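Local coordinates for protein Uly1 (Catenovulum maritimum, PDB 7DRQ) that cleaves the green-algal polysaccharide ulvan, probably by beta-elimination, as a calcium-binding family 24 lyase built on a beta-propeller, at residues Y59-W64 and G156-T161; K244-L249 and T305-Y310; E422-K425 and D430-R433; G440-Q445 and T471-I476; Q94-E99 and L125-A130. All blocks are in the same frame, centred on the assembly; numbering follows the deposited sequence.

In the fold
Interactions 1, 2 and 5 join successive blades of the Uly1 propeller, whereas interactions 3 and 4 each lie within one blade. Interaction 5 falls between the two segments of interaction 1 in the chain; interactions 2, 3 and 4 then follow in order. Interaction 3 belongs to the hairpin of strands 418-425 and 432-436, and interaction 4 to the blade that pairs strand 3-15 with 469-478. The centres of interactions 2 and 4 are 39 Å apart, across the centre of the chain, whereas interactions 1 and 4 touch, Val60 CG1 meeting Leu474 CD2 at 3.9 Å, so that the first and last blades pack together.

Interaction 1: Y59-W64 and G156-T161; sequences YVFMTW and GAASVT
Two aromatic side chains from strand 59-65, Tyr59 and Phe61, converge on one backbone carbonyl, that of Ala158. The tight part lies here. Ala158 O sits 3.8 Å above the plane of the Tyr59 ring, over its centre, while the same oxygen meets Phe61 in plane at the ring edge, 3.6 Å from Phe61 CZ. The methyl of Ala158 adds an apolar touch, its CB 4.0 Å from Phe61 CZ. With CG set anti to its own carbonyl carbon (chi1 -56°), Tyr59 extends its ring toward the loop. The carbonyl has its polar partner in Arg78, whose NH1 donates to it.

Toward solvent the fit is looser. Tyr59 OH comes no nearer than 3.7 Å to Ser159 O and instead reaches a water at 2.6 Å, which donates to Val160 O at 2.9 Å; Ser159 OG turns to Glu120. Replacing Tyr59 by leucine would probably break the water link to Val160 O and leave the Ala158 carbonyl without the ring face that lies against it, with only the Phe61 edge remaining. Strand 59-65 belongs to one antiparallel sheet and the 156-161 loop follows the last strand of the next, the blade-to-blade packing expected of a beta-propeller.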
# COMPACT_ATOMS: atom_id res chain seq x y z
N TYR A 59 -3.68 -10.47 17.92
CA TYR A 59 -3.59 -9.02 17.97
C TYR A 59 -3.83 -8.44 16.58
O TYR A 59 -3.25 -8.93 15.60
CB TYR A 59 -2.22 -8.58 18.48
CG TYR A 59 -1.86 -9.13 19.83
CD1 TYR A 59 -2.40 -8.60 20.99
CD2 TYR A 59 -0.95 -10.18 19.95
CE1 TYR A 59 -2.05 -9.11 22.25
CE2 TYR A 59 -0.59 -10.69 21.18
CZ TYR A 59 -1.14 -10.16 22.32
OH TYR A 59 -0.78 -10.68 23.54
N VAL A 60 -4.67 -7.42 16.50
CA VAL A 60 -4.85 -6.66 15.27
C VAL A 60 -4.19 -5.30 15.47
O VAL A 60 -4.61 -4.53 16.35
CB VAL A 60 -6.34 -6.48 14.93
CG1 VAL A 60 -6.47 -5.82 13.55
CG2 VAL A 60 -7.04 -7.82 14.94
N PHE A 61 -3.17 -5.01 14.66
CA PHE A 61 -2.46 -3.74 14.73
C PHE A 61 -2.99 -2.82 13.64
O PHE A 61 -3.06 -3.21 12.47
CB PHE A 61 -0.96 -3.96 14.56
CG PHE A 61 -0.33 -4.71 15.71
CD1 PHE A 61 -0.34 -6.09 15.74
CD2 PHE A 61 0.25 -4.02 16.77
CE1 PHE A 61 0.24 -6.78 16.79
CE2 PHE A 61 0.84 -4.70 17.82
CZ PHE A 61 0.82 -6.08 17.84
N MSE A 62 -3.37 -1.60 14.02
CA MSE A 62 -3.92 -0.63 13.08
C MSE A 62 -3.31 0.75 13.28
O MSE A 62 -3.21 1.22 14.41
CB MSE A 62 -5.44 -0.55 13.22
CG MSE A 62 -6.13 -1.84 12.87
SE MSE A 62 -8.03 -1.74 13.42
CE MSE A 62 -7.88 -2.28 15.28
N THR A 63 -2.90 1.38 12.19
CA THR A 63 -2.32 2.72 12.24
C THR A 63 -3.31 3.74 11.72
O THR A 63 -4.23 3.43 10.96
CB THR A 63 -1.03 2.80 11.43
OG1 THR A 63 -1.33 2.64 10.04
CG2 THR A 63 -0.02 1.73 11.86
N TRP A 64 -3.09 4.99 12.12
CA TRP A 64 -3.91 6.12 11.71
C TRP A 64 -3.25 7.39 12.21
O TRP A 64 -2.53 7.37 13.20
CB TRP A 64 -5.35 6.00 12.24
CG TRP A 64 -5.48 5.69 13.73
CD1 TRP A 64 -5.20 4.50 14.35
CD2 TRP A 64 -5.97 6.56 14.76
NE1 TRP A 64 -5.48 4.58 15.70
CE2 TRP A 64 -5.94 5.84 15.97
CE3 TRP A 64 -6.42 7.88 14.77
CZ2 TRP A 64 -6.33 6.40 17.18
CZ3 TRP A 64 -6.81 8.44 15.98
CH2 TRP A 64 -6.77 7.70 17.17
N GLY A 156 9.78 -8.67 21.47
CA GLY A 156 8.73 -9.02 22.40
C GLY A 156 7.66 -7.97 22.59
O GLY A 156 6.71 -8.21 23.34
N ALA A 157 7.78 -6.81 21.94
CA ALA A 157 6.81 -5.74 22.19
C ALA A 157 5.42 -6.10 21.71
O ALA A 157 4.42 -5.63 22.28
CB ALA A 157 7.25 -4.44 21.53
N ALA A 158 5.31 -6.92 20.66
CA ALA A 158 4.00 -7.18 20.07
C ALA A 158 3.03 -7.80 21.07
O ALA A 158 1.81 -7.63 20.94
CB ALA A 158 4.12 -8.11 18.86
N SER A 159 3.55 -8.54 22.05
CA SER A 159 2.69 -9.32 22.93
C SER A 159 2.75 -8.87 24.39
O SER A 159 2.30 -9.62 25.27
CB SER A 159 3.04 -10.81 22.83
OG SER A 159 4.30 -11.08 23.42
N VAL A 160 3.28 -7.68 24.69
CA VAL A 160 3.20 -7.21 26.07
C VAL A 160 1.73 -6.98 26.43
O VAL A 160 0.86 -6.88 25.56
CB VAL A 160 4.03 -5.94 26.31
CG1 VAL A 160 5.51 -6.21 26.01
CG2 VAL A 160 3.51 -4.77 25.49
N THR A 161 1.45 -6.93 27.74
CA THR A 161 0.09 -6.63 28.17
C THR A 161 -0.30 -5.22 27.77
O THR A 161 0.55 -4.38 27.46
CB THR A 161 -0.04 -6.78 29.70
OG1 THR A 161 0.90 -5.91 30.33
CG2 THR A 161 0.24 -8.22 30.13
O HOH W 1 -1.23 -8.92 25.44

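Interaction 2: K244-L249 and T305-Y310; sequences KSFNVL and TQWKNY
The indole of Trp307, against which Phe246 packs, is tethered at its polar end: NE1 donates a hydrogen bond to the carbonyl oxygen of Gly303, just upstream of the 305-310 segment. That bond restrains the rotation of the ring and gives its buried N-H a partner, while the benzene half of the indole offers a face to Phe246. The stack is T-shaped, edge-to-face, with the centroid of the Phe246 ring 5.2 Å from that of the six-membered ring of Trp307 and the two planes 68° apart. Contact is made through one corner of the phenyl group. Phe246 CE1 stands 3.8 Å above the indole plane, displaced toward the rim, so that it lies equally near Trp307 CE3 and CZ3, 3.9 Å from each.

Two blades of the propeller meet at this point. Phe246 comes directly after the outermost strand, 239-245, of one antiparallel sheet, and Trp307 belongs to a short strand paired with 290-298 in the next. The phenyl reaches across because CG lies anti to the backbone N (chi1 168°), which swings the ring end nearer to Trp307 than its own CB direction would suggest. Ile275 of strand 272-280 touches both side chains, and Ile273 and Ala296 pack on the indole. The Phe246 backbone is itself fastened by hydrogen bonds to Val228 and Leu319, and the side chain of Asn247 next to it bonds to Val228 and Gly226.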
# COMPACT_ATOMS: atom_id res chain seq x y z
N LYS A 244 17.26 -3.99 -2.14
CA LYS A 244 17.63 -4.64 -3.38
C LYS A 244 16.66 -4.21 -4.47
O LYS A 244 15.45 -4.16 -4.25
CB LYS A 244 17.60 -6.17 -3.22
CG LYS A 244 17.90 -6.95 -4.49
CD LYS A 244 18.09 -8.43 -4.21
CE LYS A 244 19.42 -8.69 -3.52
NZ LYS A 244 20.56 -8.24 -4.36
N SER A 245 17.18 -3.88 -5.66
CA SER A 245 16.35 -3.38 -6.74
C SER A 245 15.67 -4.52 -7.49
O SER A 245 16.34 -5.42 -8.01
CB SER A 245 17.20 -2.57 -7.72
OG SER A 245 17.79 -1.49 -7.06
N PHE A 246 14.34 -4.46 -7.59
CA PHE A 246 13.66 -5.35 -8.52
C PHE A 246 13.93 -4.95 -9.96
O PHE A 246 14.15 -5.81 -10.83
CB PHE A 246 12.14 -5.36 -8.28
CG PHE A 246 11.41 -6.04 -9.40
CD1 PHE A 246 11.39 -7.42 -9.48
CD2 PHE A 246 10.83 -5.30 -10.42
CE1 PHE A 246 10.78 -8.06 -10.54
CE2 PHE A 246 10.21 -5.94 -11.49
CZ PHE A 246 10.18 -7.32 -11.54
N ASN A 247 13.90 -3.65 -10.25
CA ASN A 247 14.23 -3.10 -11.55
C ASN A 247 15.20 -1.95 -11.37
O ASN A 247 15.34 -1.39 -10.27
CB ASN A 247 12.96 -2.66 -12.33
CG ASN A 247 12.25 -1.47 -11.69
OD1 ASN A 247 11.81 -1.53 -10.54
ND2 ASN A 247 12.12 -0.39 -12.44
N VAL A 248 15.91 -1.60 -12.44
CA VAL A 248 16.95 -0.59 -12.35
C VAL A 248 16.35 0.81 -12.35
O VAL A 248 15.21 1.04 -12.76
CB VAL A 248 17.97 -0.74 -13.50
CG1 VAL A 248 18.51 -2.16 -13.56
CG2 VAL A 248 17.31 -0.34 -14.83
N LEU A 249 17.15 1.76 -11.88
CA LEU A 249 16.95 3.15 -12.27
C LEU A 249 17.84 3.45 -13.47
O LEU A 249 18.82 2.75 -13.73
CB LEU A 249 17.27 4.11 -11.12
CG LEU A 249 16.35 4.06 -9.90
CD1 LEU A 249 16.95 4.81 -8.74
CD2 LEU A 249 14.96 4.62 -10.24
N THR A 305 16.95 -14.08 -5.83
CA THR A 305 17.33 -14.68 -7.10
C THR A 305 16.16 -15.47 -7.67
O THR A 305 15.06 -15.47 -7.11
CB THR A 305 18.56 -15.58 -6.92
OG1 THR A 305 18.20 -16.70 -6.10
CG2 THR A 305 19.68 -14.81 -6.23
N GLN A 306 16.40 -16.14 -8.80
CA GLN A 306 15.44 -17.09 -9.37
C GLN A 306 14.13 -16.41 -9.76
O GLN A 306 13.04 -16.96 -9.57
CB GLN A 306 15.15 -18.23 -8.38
CG GLN A 306 16.37 -19.06 -8.01
CD GLN A 306 16.00 -20.17 -7.05
OE1 GLN A 306 15.14 -21.00 -7.36
NE2 GLN A 306 16.62 -20.17 -5.88
N TRP A 307 14.23 -15.20 -10.30
CA TRP A 307 13.05 -14.48 -10.76
C TRP A 307 12.65 -14.94 -12.15
O TRP A 307 13.50 -15.12 -13.04
CB TRP A 307 13.31 -12.98 -10.76
CG TRP A 307 13.13 -12.37 -9.41
CD1 TRP A 307 14.09 -12.20 -8.45
CD2 TRP A 307 11.90 -11.87 -8.85
NE1 TRP A 307 13.54 -11.61 -7.33
CE2 TRP A 307 12.20 -11.40 -7.55
CE3 TRP A 307 10.59 -11.76 -9.32
CZ2 TRP A 307 11.23 -10.83 -6.72
CZ3 TRP A 307 9.62 -11.19 -8.49
CH2 TRP A 307 9.95 -10.75 -7.20
N LYS A 308 11.34 -15.13 -12.35
CA LYS A 308 10.80 -15.72 -13.56
C LYS A 308 9.55 -14.97 -14.00
O LYS A 308 8.86 -14.35 -13.19
CB LYS A 308 10.48 -17.20 -13.35
CG LYS A 308 11.59 -17.95 -12.62
CD LYS A 308 11.67 -19.39 -13.03
CE LYS A 308 12.97 -20.02 -12.52
NZ LYS A 308 12.71 -20.96 -11.40
N ASN A 309 9.24 -15.05 -15.29
CA ASN A 309 7.98 -14.51 -15.77
C ASN A 309 6.90 -15.59 -15.67
O ASN A 309 7.14 -16.69 -15.17
CB ASN A 309 8.13 -13.94 -17.19
CG ASN A 309 8.48 -15.00 -18.23
OD1 ASN A 309 8.27 -16.20 -18.03
ND2 ASN A 309 9.01 -14.54 -19.37
N TYR A 310 5.69 -15.28 -16.14
CA TYR A 310 4.58 -16.21 -15.88
C TYR A 310 4.78 -17.53 -16.60
O TYR A 310 4.23 -18.55 -16.15
CB TYR A 310 3.24 -15.58 -16.27
CG TYR A 310 2.87 -15.71 -17.74
CD1 TYR A 310 3.33 -14.80 -18.68
CD2 TYR A 310 2.04 -16.74 -18.18
CE1 TYR A 310 2.99 -14.91 -20.03
CE2 TYR A 310 1.69 -16.86 -19.51
CZ TYR A 310 2.16 -15.95 -20.43
OH TYR A 310 1.79 -16.10 -21.74

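Interaction 3: E422-K425 and D430-R433; sequences EQAK and DFTR
Glu422 runs along the side of its hairpin partner strand to end on Arg433. Its CB lies 3.9 Å from Thr432 O and also approaches the Phe431 ring; the chain then bends at chi2 (-116°), bringing the carboxylate carbon CD to 4.0 Å from Arg433 CA. At the tip the two oxygens part company. OE1 alone takes the salt bridge, gripped side-on by Arg433 NE at 2.9 Å and NH2 at 3.0 Å, with OE1 lying nearly in the guanidinium plane. The carboxylate stands almost upright to that plane, 87° away from it. OE2 instead accepts from a water at 2.7 Å. With an alanine at this position, Arg433 NE would probably lose its acidic mate, the guanidinium being held chiefly by Glu415, with Phe420 and Tyr436 making cation-pi contacts to it.

Two residues along, Ala424 CB sits 3.5 Å from the centroid of the Phe431 ring and nearly on its normal, a CH-pi contact that sets the methyl over the centre of one face. Between these side-chain pairs the backbones of Gln423 and Thr432 exchange two hydrogen bonds, Gln423 N to Thr432 O at 2.9 Å and Thr432 N to Gln423 O at 3.0 Å. Glu422 with Arg433 is the neighbouring non-hydrogen-bonded pair. This is the antiparallel beta hairpin that closes a four-stranded propeller blade at its outermost strand, 432-436.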
# COMPACT_ATOMS: atom_id res chain seq x y z
N GLU A 422 -17.77 -10.78 -2.95
CA GLU A 422 -18.03 -11.63 -4.10
C GLU A 422 -16.91 -12.64 -4.20
O GLU A 422 -15.76 -12.32 -3.92
CB GLU A 422 -18.11 -10.81 -5.39
CG GLU A 422 -19.05 -9.63 -5.26
CD GLU A 422 -20.23 -9.72 -6.18
OE1 GLU A 422 -21.08 -8.80 -6.11
OE2 GLU A 422 -20.32 -10.70 -6.96
N GLN A 423 -17.25 -13.87 -4.58
CA GLN A 423 -16.26 -14.94 -4.54
C GLN A 423 -16.30 -15.73 -5.84
O GLN A 423 -17.37 -15.94 -6.41
CB GLN A 423 -16.52 -15.85 -3.33
CG GLN A 423 -16.23 -17.31 -3.50
CD GLN A 423 -16.78 -18.12 -2.33
OE1 GLN A 423 -16.84 -17.63 -1.20
NE2 GLN A 423 -17.20 -19.35 -2.60
N ALA A 424 -15.12 -16.14 -6.30
CA ALA A 424 -14.99 -16.98 -7.49
C ALA A 424 -13.95 -18.05 -7.21
O ALA A 424 -12.97 -17.80 -6.50
CB ALA A 424 -14.57 -16.17 -8.73
N LYS A 425 -14.16 -19.24 -7.76
CA LYS A 425 -13.11 -20.26 -7.70
C LYS A 425 -11.89 -19.76 -8.45
O LYS A 425 -12.02 -19.20 -9.54
CB LYS A 425 -13.60 -21.58 -8.29
CG LYS A 425 -12.52 -22.66 -8.38
CD LYS A 425 -13.10 -24.07 -8.28
CE LYS A 425 -12.00 -25.12 -8.13
NZ LYS A 425 -10.69 -24.54 -7.73
N ASP A 430 -15.97 -16.61 -12.49
CA ASP A 430 -17.37 -16.87 -12.15
C ASP A 430 -17.64 -16.43 -10.71
O ASP A 430 -17.57 -17.23 -9.77
CB ASP A 430 -17.72 -18.33 -12.36
CG ASP A 430 -17.64 -18.74 -13.82
OD1 ASP A 430 -18.10 -17.95 -14.69
OD2 ASP A 430 -17.12 -19.84 -14.09
N PHE A 431 -17.95 -15.15 -10.55
CA PHE A 431 -18.19 -14.58 -9.24
C PHE A 431 -19.66 -14.70 -8.85
O PHE A 431 -20.55 -14.63 -9.70
CB PHE A 431 -17.78 -13.11 -9.20
CG PHE A 431 -16.29 -12.92 -9.23
CD1 PHE A 431 -15.62 -12.88 -10.44
CD2 PHE A 431 -15.57 -12.80 -8.05
CE1 PHE A 431 -14.22 -12.72 -10.48
CE2 PHE A 431 -14.18 -12.63 -8.08
CZ PHE A 431 -13.52 -12.58 -9.30
N THR A 432 -19.89 -14.89 -7.56
CA THR A 432 -21.22 -14.79 -6.97
C THR A 432 -21.11 -14.00 -5.68
O THR A 432 -20.11 -14.08 -4.96
CB THR A 432 -21.83 -16.17 -6.68
OG1 THR A 432 -21.00 -16.87 -5.74
CG2 THR A 432 -21.94 -17.00 -7.94
N ARG A 433 -22.16 -13.24 -5.37
CA ARG A 433 -22.17 -12.52 -4.10
C ARG A 433 -22.45 -13.50 -2.96
O ARG A 433 -23.46 -14.22 -2.97
CB ARG A 433 -23.20 -11.40 -4.08
CG ARG A 433 -23.05 -10.57 -2.81
CD ARG A 433 -23.62 -9.19 -2.93
NE ARG A 433 -22.88 -8.36 -3.86
CZ ARG A 433 -23.12 -7.06 -4.04
NH1 ARG A 433 -24.07 -6.47 -3.33
NH2 ARG A 433 -22.41 -6.36 -4.91
O HOH W 2 -21.89 -11.65 -8.96
O HOH W 3 -19.00 -18.20 -7.49
O HOH W 4 -16.54 -19.78 -9.28

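Interaction 4: G440-Q445 and T471-I476; sequences GSQSFQ and TTYLQI
Gln442 lays the nitrogen of its amide over the ring of Tyr473. NE2 stands 3.2 Å above the ring plane, displaced toward the rim on the hydroxyl side, with Tyr473 CE1 at 3.2 Å and CZ at 3.3 Å. The amide is stood nearly on end, its plane 80° from that of the ring, so a single atom does the touching. What holds NE2 there is a hydrogen bond to Glu462 OE2.

Phe444 approaches the same tyrosine from its backbone end, the two side chains crossing at about a right angle. Phe444 CE1 lies 4.1 Å from Tyr473 CD1, which sits at the edge of the phenyl ring, near its plane, an apolar touch. A chi1 of -56° sets the Phe444 ring beside its own backbone N and sends it across to the 471-476 strand, where Gln475 comes from the opposite direction. Gln475 NE2 lies 3.6 Å from both Phe444 CE2 and CZ, with the amide plane 87° from that of the ring. This buried amide nitrogen donates to Glu7 OE1, and that bond fixes the rotation of the glutamine.

Strands 444-452 and 469-478 are not direct neighbours: 455-462 runs between them, and its Leu460 packs on both Phe444 and Gln475. Strand 3-15 flanks 469-478 on the far side, while Pro419 of strand 418-425, from the preceding blade, also touches Phe444 and Gln475.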
# COMPACT_ATOMS: atom_id res chain seq x y z
N GLY A 440 -30.08 -1.45 7.42
CA GLY A 440 -30.06 -1.04 8.81
C GLY A 440 -28.71 -1.11 9.49
O GLY A 440 -28.58 -0.62 10.62
N SER A 441 -27.72 -1.73 8.85
CA SER A 441 -26.36 -1.71 9.37
C SER A 441 -25.69 -0.39 9.00
O SER A 441 -26.23 0.44 8.26
CB SER A 441 -25.58 -2.91 8.82
OG SER A 441 -25.63 -2.93 7.41
N GLN A 442 -24.47 -0.19 9.50
CA GLN A 442 -23.79 1.08 9.32
C GLN A 442 -23.36 1.29 7.87
O GLN A 442 -23.23 0.34 7.09
CB GLN A 442 -22.56 1.17 10.22
CG GLN A 442 -22.87 1.08 11.69
CD GLN A 442 -21.64 0.80 12.49
OE1 GLN A 442 -21.44 -0.31 12.96
NE2 GLN A 442 -20.78 1.80 12.63
N SER A 443 -23.10 2.54 7.53
CA SER A 443 -22.62 2.92 6.21
C SER A 443 -21.19 3.40 6.32
O SER A 443 -20.86 4.20 7.20
CB SER A 443 -23.49 4.00 5.58
OG SER A 443 -24.62 3.42 4.96
N PHE A 444 -20.34 2.92 5.42
CA PHE A 444 -18.92 3.25 5.42
C PHE A 444 -18.55 3.93 4.11
O PHE A 444 -19.16 3.70 3.06
CB PHE A 444 -18.07 1.99 5.66
CG PHE A 444 -18.44 1.26 6.93
CD1 PHE A 444 -18.00 1.72 8.16
CD2 PHE A 444 -19.28 0.16 6.90
CE1 PHE A 444 -18.36 1.07 9.34
CE2 PHE A 444 -19.65 -0.50 8.07
CZ PHE A 444 -19.18 -0.05 9.29
N GLN A 445 -17.53 4.79 4.21
CA GLN A 445 -17.06 5.67 3.15
C GLN A 445 -15.83 5.12 2.44
O GLN A 445 -15.58 5.45 1.27
CB GLN A 445 -16.73 7.03 3.77
CG GLN A 445 -16.25 8.11 2.86
CD GLN A 445 -16.40 9.47 3.52
OE1 GLN A 445 -17.31 9.67 4.32
NE2 GLN A 445 -15.51 10.40 3.19
N THR A 471 -14.83 8.72 12.46
CA THR A 471 -14.92 7.47 13.21
C THR A 471 -14.54 6.30 12.32
O THR A 471 -15.04 6.18 11.20
CB THR A 471 -16.33 7.28 13.78
OG1 THR A 471 -16.61 8.32 14.72
CG2 THR A 471 -16.44 5.93 14.49
N THR A 472 -13.66 5.43 12.83
CA THR A 472 -13.27 4.23 12.12
C THR A 472 -13.66 3.00 12.93
O THR A 472 -13.75 3.04 14.16
CB THR A 472 -11.76 4.18 11.83
OG1 THR A 472 -11.06 4.32 13.07
CG2 THR A 472 -11.36 5.32 10.91
N TYR A 473 -13.86 1.90 12.21
CA TYR A 473 -14.27 0.63 12.77
C TYR A 473 -13.38 -0.47 12.22
O TYR A 473 -12.82 -0.35 11.13
CB TYR A 473 -15.72 0.30 12.43
CG TYR A 473 -16.70 1.03 13.31
CD1 TYR A 473 -17.11 2.31 12.99
CD2 TYR A 473 -17.18 0.44 14.47
CE1 TYR A 473 -18.01 2.99 13.81
CE2 TYR A 473 -18.06 1.11 15.29
CZ TYR A 473 -18.47 2.38 14.96
OH TYR A 473 -19.36 3.05 15.78
N LEU A 474 -13.30 -1.55 12.97
CA LEU A 474 -12.75 -2.81 12.50
C LEU A 474 -13.86 -3.85 12.45
O LEU A 474 -14.55 -4.06 13.46
CB LEU A 474 -11.63 -3.30 13.42
CG LEU A 474 -11.22 -4.77 13.22
CD1 LEU A 474 -10.60 -4.98 11.83
CD2 LEU A 474 -10.23 -5.23 14.32
N GLN A 475 -14.02 -4.51 11.31
CA GLN A 475 -14.90 -5.66 11.21
C GLN A 475 -14.09 -6.92 10.98
O GLN A 475 -13.10 -6.91 10.23
CB GLN A 475 -15.94 -5.50 10.10
CG GLN A 475 -17.01 -4.45 10.41
CD GLN A 475 -18.15 -4.47 9.42
OE1 GLN A 475 -18.12 -5.19 8.42
NE2 GLN A 475 -19.18 -3.67 9.70
N ILE A 476 -14.48 -8.00 11.65
CA ILE A 476 -13.83 -9.30 11.48
C ILE A 476 -14.89 -10.24 10.90
O ILE A 476 -15.90 -10.52 11.55
CB ILE A 476 -13.23 -9.84 12.78
CG1 ILE A 476 -12.26 -8.81 13.37
CG2 ILE A 476 -12.48 -11.15 12.53
CD1 ILE A 476 -11.73 -9.18 14.75

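Interaction 5: Q94-E99 and L125-A130; sequences QHTGFE and LYDMHA
Asp127 turns both oxygens of its carboxylate to the 94-99 loop. OD1 accepts from His95 ND1 at 2.9 Å, a bent bond (140° at the hydrogen) that arrives from above the carboxylate plane, the imidazole and the carboxylate being turned 46° from one another. OD2 takes the backbone N-H of Thr96 at 2.8 Å through its syn lone pair, and Thr96 OG1 lies 2.9 Å from the same oxygen. The carboxylate reaches the loop with CG roughly anti to the backbone N of Asp127 (chi1 -151°).

The grip does not stop there. Asn109 ND2 is a further donor to OD1 and His93 NE2 a further partner of OD2, so each oxygen of this buried group is held from more than one direction. A histidine–carboxylate hydrogen bond of this kind here ties two propeller blades together: the loop follows strand 93-94, just after the sheet formed by strands 53-56, 59-65, 73-80 and 86-91, and Asp127 follows strand 122-126 of the next sheet.

Around this first shell lies a second that fixes the positions of the donors. His95 NE2 is hydrogen-bonded to the backbone nitrogen of Glu106, which steadies the imidazole at its other nitrogen, and Gly97 N sits 3.4 Å above one face of the ring, over its centre. Arg149 NH1 bridges the two segments, bonding both Asp127 O and Thr96 OG1. Farther out, the side chain of Thr96 lies about 6 Å from that of Lys185, a calcium ligand, and a bound calcium ion is about 12 Å from the Thr96 side chain.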
# COMPACT_ATOMS: atom_id res chain seq x y z
N GLN A 94 4.01 14.25 13.78
CA GLN A 94 2.75 14.73 13.24
C GLN A 94 2.85 14.79 11.73
O GLN A 94 3.91 15.14 11.19
CB GLN A 94 2.38 16.13 13.78
CG GLN A 94 2.22 16.19 15.29
CD GLN A 94 2.38 17.60 15.82
OE1 GLN A 94 3.50 18.10 15.97
NE2 GLN A 94 1.26 18.27 16.07
N HIS A 95 1.76 14.44 11.04
CA HIS A 95 1.71 14.49 9.58
C HIS A 95 2.25 15.82 9.08
O HIS A 95 1.78 16.89 9.49
CB HIS A 95 0.26 14.29 9.13
CG HIS A 95 0.06 14.31 7.64
ND1 HIS A 95 0.85 13.60 6.76
CD2 HIS A 95 -0.86 14.96 6.88
CE1 HIS A 95 0.43 13.81 5.52
NE2 HIS A 95 -0.60 14.63 5.57
N THR A 96 3.26 15.77 8.19
CA THR A 96 3.87 16.99 7.68
C THR A 96 3.24 17.46 6.38
O THR A 96 3.70 18.46 5.80
CB THR A 96 5.39 16.80 7.52
OG1 THR A 96 5.67 15.69 6.65
CG2 THR A 96 6.03 16.55 8.88
N GLY A 97 2.19 16.80 5.90
CA GLY A 97 1.42 17.31 4.79
C GLY A 97 2.18 17.23 3.48
O GLY A 97 3.02 16.34 3.25
N PHE A 98 1.89 18.18 2.60
CA PHE A 98 2.56 18.24 1.30
C PHE A 98 3.89 18.95 1.45
O PHE A 98 3.93 20.18 1.64
CB PHE A 98 1.68 18.94 0.26
CG PHE A 98 2.25 18.85 -1.13
CD1 PHE A 98 1.98 17.75 -1.93
CD2 PHE A 98 3.09 19.85 -1.62
CE1 PHE A 98 2.51 17.65 -3.21
CE2 PHE A 98 3.63 19.75 -2.90
CZ PHE A 98 3.34 18.66 -3.70
N GLU A 99 4.99 18.19 1.37
CA GLU A 99 6.35 18.73 1.45
C GLU A 99 6.51 19.72 2.60
O GLU A 99 7.03 20.82 2.44
CB GLU A 99 6.75 19.37 0.10
CG GLU A 99 6.76 18.35 -1.06
CD GLU A 99 6.99 18.99 -2.42
OE1 GLU A 99 6.92 18.27 -3.44
OE2 GLU A 99 7.21 20.21 -2.47
N LEU A 125 6.61 2.61 9.35
CA LEU A 125 7.18 3.51 8.35
C LEU A 125 6.12 4.54 7.99
O LEU A 125 4.99 4.17 7.68
CB LEU A 125 7.60 2.73 7.11
CG LEU A 125 8.85 1.88 7.31
CD1 LEU A 125 8.98 0.87 6.19
CD2 LEU A 125 10.11 2.74 7.40
N TYR A 126 6.47 5.82 8.03
CA TYR A 126 5.37 6.77 7.88
C TYR A 126 5.80 8.10 7.29
O TYR A 126 6.95 8.52 7.40
CB TYR A 126 4.67 7.01 9.21
CG TYR A 126 5.55 7.23 10.43
CD1 TYR A 126 6.00 8.50 10.78
CD2 TYR A 126 5.84 6.17 11.29
CE1 TYR A 126 6.76 8.71 11.94
CE2 TYR A 126 6.60 6.36 12.45
CZ TYR A 126 7.05 7.63 12.77
OH TYR A 126 7.80 7.81 13.92
N ASP A 127 4.81 8.76 6.68
CA ASP A 127 4.87 10.18 6.33
C ASP A 127 5.97 10.47 5.32
O ASP A 127 6.77 11.40 5.49
CB ASP A 127 5.02 11.06 7.57
CG ASP A 127 4.40 12.43 7.38
OD1 ASP A 127 3.56 12.58 6.46
OD2 ASP A 127 4.73 13.36 8.14
N MSE A 128 6.01 9.66 4.26
CA MSE A 128 7.04 9.75 3.22
C MSE A 128 6.45 9.87 1.82
O MSE A 128 5.57 9.10 1.44
CB MSE A 128 7.93 8.51 3.28
CG MSE A 128 8.67 8.36 4.58
SE MSE A 128 9.95 6.94 4.40
CE MSE A 128 8.94 5.52 5.31
N HIS A 129 6.94 10.84 1.05
CA HIS A 129 6.64 10.88 -0.38
C HIS A 129 7.90 11.32 -1.12
O HIS A 129 8.02 12.47 -1.57
CB HIS A 129 5.45 11.80 -0.69
CG HIS A 129 4.99 11.71 -2.11
ND1 HIS A 129 3.91 12.42 -2.59
CD2 HIS A 129 5.45 10.98 -3.15
CE1 HIS A 129 3.74 12.15 -3.87
NE2 HIS A 129 4.66 11.27 -4.24
N ALA A 130 8.85 10.39 -1.25
CA ALA A 130 10.07 10.59 -2.02
C ALA A 130 10.88 11.79 -1.52
O ALA A 130 11.45 12.56 -2.30
CB ALA A 130 9.75 10.75 -3.51